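Local atomic coordinates of putative pachytene checkpoint protein 2 (Caenorhabditis elegans, PDB entry 4XGU), a protein that is a hexameric AAA+ ATPase that probably remodels protein substrates and is thought to act in meiotic recombination. Residues Phe233-Glu243 with Gln283-Val293. Numbering follows the deposited sequence.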
ATOM      1  N   PHE B 233      11.144 -25.934 -13.939  1.00103.47           N
ATOM      2  CA  PHE B 233      10.311 -27.006 -13.414  1.00100.00           C
ATOM      3  C   PHE B 233       9.816 -27.925 -14.530  1.00105.56           C
ATOM      4  O   PHE B 233       9.536 -29.102 -14.295  1.00109.09           O
ATOM      5  CB  PHE B 233       9.135 -26.422 -12.628  1.00 98.71           C
ATOM      6  CG  PHE B 233       9.474 -26.070 -11.204  1.00103.11           C
ATOM      7  CD1 PHE B 233      10.272 -24.977 -10.910  1.00106.21           C
ATOM      8  CD2 PHE B 233       8.994 -26.835 -10.156  1.00106.23           C
ATOM      9  CE1 PHE B 233      10.583 -24.658  -9.599  1.00105.91           C
ATOM     10  CE2 PHE B 233       9.304 -26.520  -8.845  1.00105.82           C
ATOM     11  CZ  PHE B 233      10.099 -25.431  -8.567  1.00103.29           C
ATOM     12  N   ASP B 234       9.719 -27.388 -15.744  1.00107.57           N
ATOM     13  CA  ASP B 234       9.332 -28.185 -16.905  1.00114.25           C
ATOM     14  C   ASP B 234      10.383 -29.248 -17.213  1.00119.18           C
ATOM     15  O   ASP B 234      10.059 -30.338 -17.687  1.00122.81           O
ATOM     16  CB  ASP B 234       9.114 -27.293 -18.128  1.00119.51           C
ATOM     17  CG  ASP B 234       7.697 -26.757 -18.215  1.00126.23           C
ATOM     18  OD1 ASP B 234       6.750 -27.540 -17.985  1.00127.44           O
ATOM     19  OD2 ASP B 234       7.530 -25.554 -18.510  1.00129.78           O
ATOM     20  N   GLN B 235      11.643 -28.922 -16.941  1.00118.90           N
ATOM     21  CA  GLN B 235      12.729 -29.879 -17.119  1.00114.80           C
ATOM     22  C   GLN B 235      12.687 -30.951 -16.036  1.00103.95           C
ATOM     23  O   GLN B 235      12.939 -32.126 -16.306  1.00104.23           O
ATOM     24  CB  GLN B 235      14.084 -29.172 -17.108  1.00122.35           C
ATOM     25  CG  GLN B 235      15.259 -30.126 -17.198  1.00132.20           C
ATOM     26  CD  GLN B 235      16.560 -29.425 -17.521  1.00146.47           C
ATOM     27  OE1 GLN B 235      16.711 -28.227 -17.286  1.00154.39           O
ATOM     28  NE2 GLN B 235      17.507 -30.173 -18.075  1.00149.71           N
ATOM     29  N   ILE B 236      12.370 -30.539 -14.811  1.00 95.47           N
ATOM     30  CA  ILE B 236      12.192 -31.485 -13.717  1.00 87.76           C
ATOM     31  C   ILE B 236      11.062 -32.439 -14.055  1.00 89.09           C
ATOM     32  O   ILE B 236      11.130 -33.634 -13.766  1.00 85.83           O
ATOM     33  CB  ILE B 236      11.865 -30.788 -12.383  1.00 87.66           C
ATOM     34  CG1 ILE B 236      12.726 -29.542 -12.192  1.00 94.16           C
ATOM     35  CG2 ILE B 236      12.038 -31.758 -11.221  1.00 83.99           C
ATOM     36  CD1 ILE B 236      12.491 -28.842 -10.871  1.00 96.00           C
ATOM     37  N   ASP B 237      10.021 -31.893 -14.677  1.00 96.84           N
ATOM     38  CA  ASP B 237       8.852 -32.672 -15.054  1.00100.32           C
ATOM     39  C   ASP B 237       9.232 -33.779 -16.031  1.00 99.43           C
ATOM     40  O   ASP B 237       8.823 -34.926 -15.857  1.00 97.05           O
ATOM     41  CB  ASP B 237       7.779 -31.769 -15.659  1.00110.86           C
ATOM     42  CG  ASP B 237       6.414 -32.426 -15.691  1.00120.72           C
ATOM     43  OD1 ASP B 237       6.291 -33.539 -16.242  1.00125.37           O
ATOM     44  OD2 ASP B 237       5.457 -31.831 -15.152  1.00124.12           O
ATOM     45  N   GLU B 238      10.014 -33.434 -17.052  1.00101.07           N
ATOM     46  CA  GLU B 238      10.483 -34.422 -18.022  1.00102.31           C
ATOM     47  C   GLU B 238      11.258 -35.539 -17.339  1.00101.69           C
ATOM     48  O   GLU B 238      11.095 -36.714 -17.670  1.00104.13           O
ATOM     49  CB  GLU B 238      11.358 -33.766 -19.092  1.00103.38           C
ATOM     50  CG  GLU B 238      10.594 -33.248 -20.299  1.00109.81           C
ATOM     51  CD  GLU B 238      11.476 -33.133 -21.527  1.00114.66           C
ATOM     52  OE1 GLU B 238      12.681 -33.443 -21.422  1.00114.80           O
ATOM     53  OE2 GLU B 238      10.964 -32.739 -22.599  1.00117.93           O
ATOM     54  N   LEU B 239      12.100 -35.164 -16.382  1.00100.16           N
ATOM     55  CA  LEU B 239      12.872 -36.131 -15.615  1.00 95.21           C
ATOM     56  C   LEU B 239      11.943 -36.967 -14.744  1.00 92.56           C
ATOM     57  O   LEU B 239      12.221 -38.132 -14.459  1.00 94.14           O
ATOM     58  CB  LEU B 239      13.919 -35.419 -14.760  1.00 94.30           C
ATOM     59  CG  LEU B 239      15.301 -36.067 -14.685  1.00 93.38           C
ATOM     60  CD1 LEU B 239      15.796 -36.419 -16.076  1.00 95.44           C
ATOM     61  CD2 LEU B 239      16.279 -35.131 -13.996  1.00 92.62           C
ATOM     62  N   ALA B 240      10.834 -36.362 -14.331  1.00 93.54           N
ATOM     63  CA  ALA B 240       9.834 -37.048 -13.521  1.00 92.89           C
ATOM     64  C   ALA B 240       8.942 -37.929 -14.388  1.00100.26           C
ATOM     65  O   ALA B 240       8.388 -38.920 -13.913  1.00 96.27           O
ATOM     66  CB  ALA B 240       8.997 -36.043 -12.752  1.00 96.69           C
ATOM     67  N   GLU B 241       8.804 -37.554 -15.659  1.00109.91           N
ATOM     68  CA  GLU B 241       8.063 -38.357 -16.632  1.00110.84           C
ATOM     69  C   GLU B 241       8.733 -39.714 -16.799  1.00107.41           C
ATOM     70  O   GLU B 241       8.079 -40.716 -17.092  1.00104.19           O
ATOM     71  CB  GLU B 241       7.972 -37.637 -17.981  1.00114.20           C
ATOM     72  CG  GLU B 241       7.030 -36.438 -17.990  1.00117.54           C
ATOM     73  CD  GLU B 241       7.154 -35.600 -19.249  1.00122.34           C
ATOM     74  OE1 GLU B 241       6.681 -34.442 -19.245  1.00123.47           O
ATOM     75  OE2 GLU B 241       7.725 -36.095 -20.243  1.00125.91           O
ATOM     76  N   ASP B 242      10.048 -39.731 -16.611  1.00110.39           N
ATOM     77  CA  ASP B 242      10.814 -40.966 -16.611  1.00117.13           C
ATOM     78  C   ASP B 242      10.464 -41.787 -15.375  1.00116.93           C
ATOM     79  O   ASP B 242      10.693 -41.353 -14.247  1.00117.48           O
ATOM     80  CB  ASP B 242      12.315 -40.662 -16.657  1.00119.27           C
ATOM     81  CG  ASP B 242      13.168 -41.914 -16.772  1.00119.51           C
ATOM     82  OD1 ASP B 242      12.609 -43.004 -17.020  1.00123.00           O
ATOM     83  OD2 ASP B 242      14.404 -41.806 -16.620  1.00114.99           O
ATOM     84  N   GLU B 243       9.897 -42.970 -15.591  1.00114.80           N
ATOM     85  CA  GLU B 243       9.572 -43.860 -14.484  1.00108.88           C
ATOM     86  C   GLU B 243      10.780 -44.726 -14.151  1.00109.84           C
ATOM     87  O   GLU B 243      11.800 -44.672 -14.842  1.00116.78           O
ATOM     88  CB  GLU B 243       8.358 -44.731 -14.816  1.00107.55           C
ATOM     89  CG  GLU B 243       8.619 -45.839 -15.828  1.00110.14           C
ATOM     90  CD  GLU B 243       8.588 -45.358 -17.271  1.00115.36           C
ATOM     91  OE1 GLU B 243       8.317 -46.189 -18.163  1.00118.11           O
ATOM     92  OE2 GLU B 243       8.834 -44.158 -17.520  1.00116.59           O
ATOM     93  N   GLN B 283       3.983 -24.625  -9.803  1.00102.41           N
ATOM     94  CA  GLN B 283       4.949 -25.586 -10.326  1.00 96.84           C
ATOM     95  C   GLN B 283       5.305 -26.631  -9.277  1.00 93.62           C
ATOM     96  O   GLN B 283       5.592 -27.781  -9.613  1.00 95.85           O
ATOM     97  CB  GLN B 283       6.213 -24.875 -10.812  1.00 94.58           C
ATOM     98  CG  GLN B 283       6.018 -24.109 -12.101  1.00 98.73           C
ATOM     99  CD  GLN B 283       5.262 -24.913 -13.132  1.00101.36           C
ATOM    100  OE1 GLN B 283       5.737 -25.949 -13.598  1.00 98.56           O
ATOM    101  NE2 GLN B 283       4.071 -24.449 -13.486  1.00107.46           N
ATOM    102  N   ILE B 284       5.285 -26.228  -8.010  1.00 89.41           N
ATOM    103  CA  ILE B 284       5.478 -27.166  -6.911  1.00 80.00           C
ATOM    104  C   ILE B 284       4.344 -28.184  -6.902  1.00 75.83           C
ATOM    105  O   ILE B 284       4.576 -29.383  -6.760  1.00 76.51           O
ATOM    106  CB  ILE B 284       5.542 -26.451  -5.544  1.00 75.76           C
ATOM    107  CG1 ILE B 284       6.882 -25.740  -5.372  1.00 78.99           C
ATOM    108  CG2 ILE B 284       5.356 -27.443  -4.414  1.00 72.44           C
ATOM    109  CD1 ILE B 284       7.021 -25.019  -4.050  1.00 78.87           C
ATOM    110  N   ASP B 285       3.121 -27.696  -7.076  1.00 83.64           N
ATOM    111  CA  ASP B 285       1.939 -28.552  -7.071  1.00 92.18           C
ATOM    112  C   ASP B 285       1.943 -29.583  -8.195  1.00 93.54           C
ATOM    113  O   ASP B 285       1.518 -30.723  -8.000  1.00 94.53           O
ATOM    114  CB  ASP B 285       0.672 -27.704  -7.161  1.00102.87           C
ATOM    115  CG  ASP B 285       0.197 -27.223  -5.806  1.00111.13           C
ATOM    116  OD1 ASP B 285       1.053 -26.914  -4.950  1.00106.67           O
ATOM    117  OD2 ASP B 285      -1.034 -27.164  -5.596  1.00120.34           O
ATOM    118  N   ARG B 286       2.416 -29.179  -9.371  1.00 92.79           N
ATOM    119  CA  ARG B 286       2.475 -30.085 -10.512  1.00 92.84           C
ATOM    120  C   ARG B 286       3.423 -31.240 -10.244  1.00 91.67           C
ATOM    121  O   ARG B 286       3.134 -32.393 -10.560  1.00 96.98           O
ATOM    122  CB  ARG B 286       2.917 -29.342 -11.773  1.00 95.28           C
ATOM    123  CG  ARG B 286       3.296 -30.269 -12.921  1.00 96.91           C
ATOM    124  CD  ARG B 286       3.250 -29.554 -14.258  1.00102.56           C
ATOM    125  NE  ARG B 286       4.292 -28.542 -14.376  1.00105.63           N
ATOM    126  CZ  ARG B 286       5.220 -28.534 -15.328  1.00111.95           C
ATOM    127  NH1 ARG B 286       5.234 -29.486 -16.251  1.00111.63           N
ATOM    128  NH2 ARG B 286       6.131 -27.570 -15.360  1.00116.87           N
ATOM    129  N   ILE B 287       4.558 -30.911  -9.644  1.00 91.32           N
ATOM    130  CA  ILE B 287       5.640 -31.860  -9.444  1.00 88.84           C
ATOM    131  C   ILE B 287       5.318 -32.937  -8.400  1.00 84.66           C
ATOM    132  O   ILE B 287       5.578 -34.124  -8.621  1.00 78.46           O
ATOM    133  CB  ILE B 287       6.923 -31.102  -9.053  1.00 92.96           C
ATOM    134  CG1 ILE B 287       7.519 -30.429 -10.289  1.00102.53           C
ATOM    135  CG2 ILE B 287       7.934 -32.018  -8.419  1.00 89.69           C
ATOM    136  CD1 ILE B 287       9.002 -30.175 -10.188  1.00109.36           C
ATOM    137  N   ARG B 288       4.733 -32.525  -7.278  1.00 84.51           N
ATOM    138  CA  ARG B 288       4.455 -33.435  -6.167  1.00 77.59           C
ATOM    139  C   ARG B 288       3.417 -34.510  -6.497  1.00 76.28           C
ATOM    140  O   ARG B 288       3.316 -35.512  -5.789  1.00 77.47           O
ATOM    141  CB  ARG B 288       3.992 -32.640  -4.943  1.00 76.82           C
ATOM    142  CG  ARG B 288       2.972 -31.564  -5.262  1.00 85.18           C
ATOM    143  CD  ARG B 288       2.460 -30.882  -4.008  1.00 90.07           C
ATOM    144  NE  ARG B 288       1.417 -31.669  -3.360  1.00103.34           N
ATOM    145  CZ  ARG B 288       0.788 -31.306  -2.248  1.00117.67           C
ATOM    146  NH1 ARG B 288       1.099 -30.165  -1.653  1.00118.11           N
ATOM    147  NH2 ARG B 288      -0.153 -32.088  -1.731  1.00127.34           N
ATOM    148  N   ARG B 289       2.652 -34.305  -7.565  1.00 74.15           N
ATOM    149  CA  ARG B 289       1.610 -35.256  -7.948  1.00 77.42           C
ATOM    150  C   ARG B 289       2.180 -36.589  -8.408  1.00 80.98           C
ATOM    151  O   ARG B 289       1.513 -37.619  -8.325  1.00 85.61           O
ATOM    152  CB  ARG B 289       0.725 -34.670  -9.047  1.00 84.00           C
ATOM    153  CG  ARG B 289      -0.467 -33.909  -8.516  1.00 93.94           C
ATOM    154  CD  ARG B 289      -1.288 -33.288  -9.631  1.00105.53           C
ATOM    155  NE  ARG B 289      -1.773 -31.969  -9.238  1.00116.88           N
ATOM    156  CZ  ARG B 289      -2.797 -31.760  -8.417  1.00125.02           C
ATOM    157  NH1 ARG B 289      -3.460 -32.787  -7.898  1.00127.05           N
ATOM    158  NH2 ARG B 289      -3.161 -30.521  -8.110  1.00128.16           N
ATOM    159  N   ARG B 290       3.415 -36.567  -8.895  1.00 84.63           N
ATOM    160  CA  ARG B 290       4.063 -37.785  -9.361  1.00 89.27           C
ATOM    161  C   ARG B 290       4.431 -38.696  -8.193  1.00 92.17           C
ATOM    162  O   ARG B 290       4.728 -38.227  -7.095  1.00 92.66           O
ATOM    163  CB  ARG B 290       5.310 -37.445 -10.174  1.00 88.12           C
ATOM    164  CG  ARG B 290       5.102 -36.341 -11.189  1.00 83.35           C
ATOM    165  CD  ARG B 290       5.339 -36.847 -12.599  1.00 87.45           C
ATOM    166  NE  ARG B 290       5.026 -35.830 -13.597  1.00 93.89           N
ATOM    167  CZ  ARG B 290       4.956 -36.064 -14.902  1.00101.33           C
ATOM    168  NH1 ARG B 290       5.175 -37.284 -15.369  1.00101.32           N
ATOM    169  NH2 ARG B 290       4.660 -35.080 -15.738  1.00111.47           N
ATOM    170  N   ASP B 291       4.408 -40.001  -8.438  1.00 90.50           N
ATOM    171  CA  ASP B 291       4.740 -40.976  -7.409  1.00 87.59           C
ATOM    172  C   ASP B 291       6.244 -41.075  -7.178  1.00 87.46           C
ATOM    173  O   ASP B 291       6.695 -41.319  -6.058  1.00 90.31           O
ATOM    174  CB  ASP B 291       4.184 -42.353  -7.779  1.00 94.85           C
ATOM    175  CG  ASP B 291       2.673 -42.408  -7.715  1.00104.04           C
ATOM    176  OD1 ASP B 291       2.068 -41.513  -7.089  1.00104.23           O
ATOM    177  OD2 ASP B 291       2.090 -43.356  -8.283  1.00112.07           O
ATOM    178  N   ASN B 292       7.018 -40.882  -8.241  1.00 83.01           N
ATOM    179  CA  ASN B 292       8.466 -41.055  -8.175  1.00 75.05           C
ATOM    180  C   ASN B 292       9.212 -39.752  -7.903  1.00 68.02           C
ATOM    181  O   ASN B 292      10.348 -39.579  -8.332  1.00 70.18           O
ATOM    182  CB  ASN B 292       8.979 -41.673  -9.475  1.00 82.24           C
ATOM    183  CG  ASN B 292       8.831 -40.739 -10.662  1.00 87.52           C
ATOM    184  OD1 ASN B 292       7.952 -39.878 -10.684  1.00 93.10           O
ATOM    185  ND2 ASN B 292       9.695 -40.904 -11.657  1.00 90.44           N
ATOM    186  N   VAL B 293       8.569 -38.835  -7.192  1.00 63.78           N
ATOM    187  CA  VAL B 293       9.159 -37.529  -6.934  1.00 58.51           C
ATOM    188  C   VAL B 293       9.085 -37.187  -5.451  1.00 61.82           C
ATOM    189  O   VAL B 293       8.153 -37.591  -4.765  1.00 67.27           O
ATOM    190  CB  VAL B 293       8.453 -36.433  -7.757  1.00 61.96           C
ATOM    191  CG1 VAL B 293       8.995 -35.068  -7.411  1.00 64.14           C
ATOM    192  CG2 VAL B 293       8.618 -36.700  -9.240  1.00 65.44           C
TER
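The Phe233 ring lies between Gln283 CB, over one face near the rim and 3.8 Å from the ring centroid in a CH-pi contact, and Ile236 CD1 on the opposite face. Ile287 meets the ring obliquely, its CD1 reaching Phe233 CD2 and also Ile236 CG2 (3.6 Å). These apolar side chains suit the inner side of helical segments 233-241 and 283-288, whose axes run 4° apart; Phe233 and Ile236 also touch strand 206-212, and Ile287 strand 293-299.

At the edge of the Arg286 guanidinium, in its plane, sits the amide end of Gln283, whose OE1 accepts a weak bond from NE (3.1 Å). The Arg290 guanidinium has Asp237 O over one face and Glu241 CG beside NH1. Arg286 NH2 donates to Asp234 OD1 (2.7 Å), arriving from above the carboxylate plane, while NH1 forms a salt bridge with Asp237 OD2 (2.6 Å). With CG anti to the backbone N (chi1 167°) and a bend at chi3, Arg286 brings its head across both acids. A leucine here would probably leave Asp234 and Asp237 without the positive partner they share.

In the loop before strand 293-299, Asn292 suits its place because its amide ND2 can donate to Ala240 O (3.3 Å), near the end of helix 228-241; Ala240 CB, small enough for close approach, packs on Val293 CG2 (3.6 Å). The contact thus joins neighbouring helices on one side of the AAA+ core sheet: apolar groups face the strands, and away from them Arg286 and Arg290 probably balance Asp234 and the buried Asp237.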